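Local coordinates for protein serine protease p27 (Human astrovirus 1, PDB 2W5E) that probably cleaves the viral polyprotein into its functional products, as a serine endopeptidase with a chymotrypsin-like catalytic triad, at residues A[13-18]-A[95-100]. Numbering follows the deposited sequence.
Sequences LCVIDT and MAYVNE
Tyr97 illustrates how one long aromatic side chain can join two strands that share no backbone hydrogen bond. From strand 91-98 its CB starts out toward residues 13-18 and touches the CG2 methyl of Val15 at 3.9 Å. With CG anti to the carbonyl carbon (chi1 -87°), the ring then slants past the start of strand 13-18, crossing the Val15 side chain at about a right angle. The same methyl, which lies beside the backbone N of Val15, meets the ring obliquely, 3.7 Å from Tyr97 CD2, and the carbonyl O of Cys14 passes near CD2 too. Further out, Tyr97 CE2 comes within 3.7 Å of Leu13 CB. At the tip a water lying in the ring plane is hydrogen-bonded to Tyr97 OH at 3.1 Å and donates a short 2.6 Å hydrogen bond to Leu13 O, so the polar end is tied to the backbone of strand 13-18 through solvent.

The two strands belong to different six-stranded antiparallel barrels, the pair that makes up the chymotrypsin-like fold of PA-clan proteases, and each is the first strand of its barrel. Their segments run in roughly the same direction; their axes approach to 7.5 Å at 41°, and side chains occupy the seam between barrels. Thr24 of strand 21-28 bridges the same seam, its OG1 hydrogen-bonded to the backbone N of Tyr97.

Deeper along the seam Leu13 crosses Met95 obliquely. Its CD1 packs 3.8 Å from Met95 CB, and CD2 lies near Met95 O and the CE methyl, which the bend at chi3 (-70°) turns back toward it. Met95 O is buried here without a hydrogen-bonding partner in the model. His2 of a neighbouring subunit, apparently from an N-terminal purification tag, meets the Tyr97 ring edge-to-face.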
ATOM      1  N   LEU A  13      -6.319   7.628  16.166  1.00 21.88           N
ATOM      2  CA  LEU A  13      -6.714   8.430  17.326  1.00 22.49           C
ATOM      3  C   LEU A  13      -8.127   8.994  17.195  1.00 22.41           C
ATOM      4  O   LEU A  13      -8.588   9.298  16.098  1.00 22.02           O
ATOM      5  CB  LEU A  13      -5.727   9.587  17.536  1.00 22.41           C
ATOM      6  CG  LEU A  13      -4.267   9.257  17.861  1.00 23.22           C
ATOM      7  CD1 LEU A  13      -3.472  10.539  18.069  1.00 23.51           C
ATOM      8  CD2 LEU A  13      -4.177   8.368  19.088  1.00 22.72           C
ATOM      9  N   CYS A  14      -8.797   9.148  18.331  1.00 22.94           N
ATOM     10  CA  CYS A  14     -10.049   9.890  18.386  1.00 23.56           C
ATOM     11  C   CYS A  14     -10.078  10.744  19.653  1.00 24.07           C
ATOM     12  O   CYS A  14      -9.189  10.642  20.505  1.00 23.91           O
ATOM     13  CB  CYS A  14     -11.265   8.948  18.320  1.00 23.00           C
ATOM     14  SG  CYS A  14     -11.422   7.780  19.685  1.00 22.82           S
ATOM     15  N   VAL A  15     -11.094  11.587  19.771  1.00 24.67           N
ATOM     16  CA  VAL A  15     -11.271  12.405  20.973  1.00 25.77           C
ATOM     17  C   VAL A  15     -12.492  11.902  21.744  1.00 26.47           C
ATOM     18  O   VAL A  15     -13.550  11.677  21.154  1.00 26.32           O
ATOM     19  CB  VAL A  15     -11.391  13.912  20.618  1.00 25.82           C
ATOM     20  CG1 VAL A  15     -11.736  14.755  21.851  1.00 25.73           C
ATOM     21  CG2 VAL A  15     -10.093  14.416  19.981  1.00 25.25           C
ATOM     22  N   ILE A  16     -12.323  11.694  23.050  1.00 27.31           N
ATOM     23  CA  ILE A  16     -13.425  11.321  23.936  1.00 28.62           C
ATOM     24  C   ILE A  16     -13.933  12.572  24.665  1.00 29.65           C
ATOM     25  O   ILE A  16     -13.151  13.297  25.289  1.00 29.29           O
ATOM     26  CB  ILE A  16     -13.006  10.238  24.976  1.00 28.64           C
ATOM     27  CG1 ILE A  16     -12.244   9.069  24.319  1.00 28.90           C
ATOM     28  CG2 ILE A  16     -14.218   9.753  25.795  1.00 28.56           C
ATOM     29  CD1 ILE A  16     -13.088   8.106  23.524  1.00 30.02           C
ATOM     30  N   ASP A  17     -15.239  12.814  24.568  1.00 30.54           N
ATOM     31  CA  ASP A  17     -15.882  13.988  25.151  1.00 31.98           C
ATOM     32  C   ASP A  17     -16.909  13.572  26.211  1.00 32.39           C
ATOM     33  O   ASP A  17     -17.769  12.728  25.954  1.00 32.17           O
ATOM     34  CB  ASP A  17     -16.535  14.832  24.044  1.00 32.02           C
ATOM     35  CG  ASP A  17     -17.417  15.954  24.589  1.00 33.63           C
ATOM     36  OD1 ASP A  17     -16.878  16.931  25.148  1.00 33.02           O
ATOM     37  OD2 ASP A  17     -18.654  15.859  24.439  1.00 35.26           O
ATOM     38  N   THR A  18     -16.777  14.147  27.407  1.00 33.19           N
ATOM     39  CA  THR A  18     -17.720  13.949  28.513  1.00 34.00           C
ATOM     40  C   THR A  18     -18.040  15.311  29.152  1.00 34.44           C
ATOM     41  O   THR A  18     -17.383  16.306  28.831  1.00 34.01           O
ATOM     42  CB  THR A  18     -17.153  13.009  29.615  1.00 34.04           C
ATOM     43  OG1 THR A  18     -16.094  13.671  30.321  1.00 33.81           O
ATOM     44  CG2 THR A  18     -16.658  11.684  29.036  1.00 34.45           C
ATOM     45  N   MET A  95       1.411   9.615  21.048  1.00 24.64           N
ATOM     46  CA  MET A  95       0.510  10.379  20.174  1.00 25.22           C
ATOM     47  C   MET A  95      -0.734  10.769  20.950  1.00 24.83           C
ATOM     48  O   MET A  95      -1.406   9.902  21.510  1.00 24.67           O
ATOM     49  CB  MET A  95       0.035   9.546  18.982  1.00 25.14           C
ATOM     50  CG  MET A  95       1.084   8.850  18.145  1.00 26.78           C
ATOM     51  SD  MET A  95       0.258   8.061  16.743  1.00 26.50           S
ATOM     52  CE  MET A  95      -0.653   6.728  17.511  1.00 26.24           C
ATOM     53  N   ALA A  96      -1.050  12.060  20.957  1.00 25.00           N
ATOM     54  CA  ALA A  96      -2.169  12.582  21.736  1.00 25.30           C
ATOM     55  C   ALA A  96      -2.870  13.734  21.032  1.00 25.63           C
ATOM     56  O   ALA A  96      -2.268  14.435  20.209  1.00 25.43           O
ATOM     57  CB  ALA A  96      -1.681  13.033  23.111  1.00 25.41           C
ATOM     58  N   TYR A  97      -4.151  13.915  21.349  1.00 25.94           N
ATOM     59  CA  TYR A  97      -4.847  15.146  21.014  1.00 26.54           C
ATOM     60  C   TYR A  97      -4.786  16.074  22.219  1.00 26.77           C
ATOM     61  O   TYR A  97      -5.267  15.741  23.299  1.00 26.50           O
ATOM     62  CB  TYR A  97      -6.297  14.895  20.590  1.00 26.92           C
ATOM     63  CG  TYR A  97      -6.461  14.591  19.119  1.00 27.37           C
ATOM     64  CD1 TYR A  97      -6.248  15.573  18.155  1.00 27.89           C
ATOM     65  CD2 TYR A  97      -6.834  13.319  18.692  1.00 27.07           C
ATOM     66  CE1 TYR A  97      -6.394  15.298  16.803  1.00 28.42           C
ATOM     67  CE2 TYR A  97      -6.990  13.032  17.341  1.00 28.31           C
ATOM     68  CZ  TYR A  97      -6.764  14.021  16.404  1.00 27.95           C
ATOM     69  OH  TYR A  97      -6.928  13.738  15.070  1.00 28.98           O
ATOM     70  N   VAL A  98      -4.151  17.222  22.026  1.00 27.37           N
ATOM     71  CA  VAL A  98      -3.997  18.212  23.078  1.00 28.08           C
ATOM     72  C   VAL A  98      -4.767  19.433  22.620  1.00 28.11           C
ATOM     73  O   VAL A  98      -4.364  20.106  21.674  1.00 27.68           O
ATOM     74  CB  VAL A  98      -2.510  18.555  23.324  1.00 28.21           C
ATOM     75  CG1 VAL A  98      -2.376  19.620  24.404  1.00 28.66           C
ATOM     76  CG2 VAL A  98      -1.719  17.301  23.704  1.00 28.69           C
ATOM     77  N   ASN A  99      -5.890  19.700  23.286  1.00 28.66           N
ATOM     78  CA  ASN A  99      -6.854  20.686  22.813  1.00 29.24           C
ATOM     79  C   ASN A  99      -7.244  20.364  21.363  1.00 29.17           C
ATOM     80  O   ASN A  99      -7.641  19.236  21.087  1.00 29.15           O
ATOM     81  CB  ASN A  99      -6.322  22.112  23.022  1.00 29.82           C
ATOM     82  CG  ASN A  99      -6.110  22.441  24.501  1.00 31.38           C
ATOM     83  OD1 ASN A  99      -6.898  22.029  25.356  1.00 32.42           O
ATOM     84  ND2 ASN A  99      -5.039  23.171  24.806  1.00 33.00           N
ATOM     85  N   GLU A 100      -7.110  21.300  20.432  1.00 29.02           N
ATOM     86  CA  GLU A 100      -7.500  20.999  19.047  1.00 29.39           C
ATOM     87  C   GLU A 100      -6.411  20.322  18.196  1.00 28.53           C
ATOM     88  O   GLU A 100      -6.663  19.960  17.044  1.00 28.03           O
ATOM     89  CB  GLU A 100      -8.053  22.235  18.323  1.00 30.07           C
ATOM     90  CG  GLU A 100      -7.561  23.566  18.821  1.00 33.14           C
ATOM     91  CD  GLU A 100      -8.398  24.126  19.970  1.00 36.06           C
ATOM     92  OE1 GLU A 100      -7.932  24.062  21.124  1.00 37.32           O
ATOM     93  OE2 GLU A 100      -9.517  24.629  19.724  1.00 39.61           O
TER
HETATM   94  O   HOH W   1      -8.190  11.053  14.268  1.00 23.04           O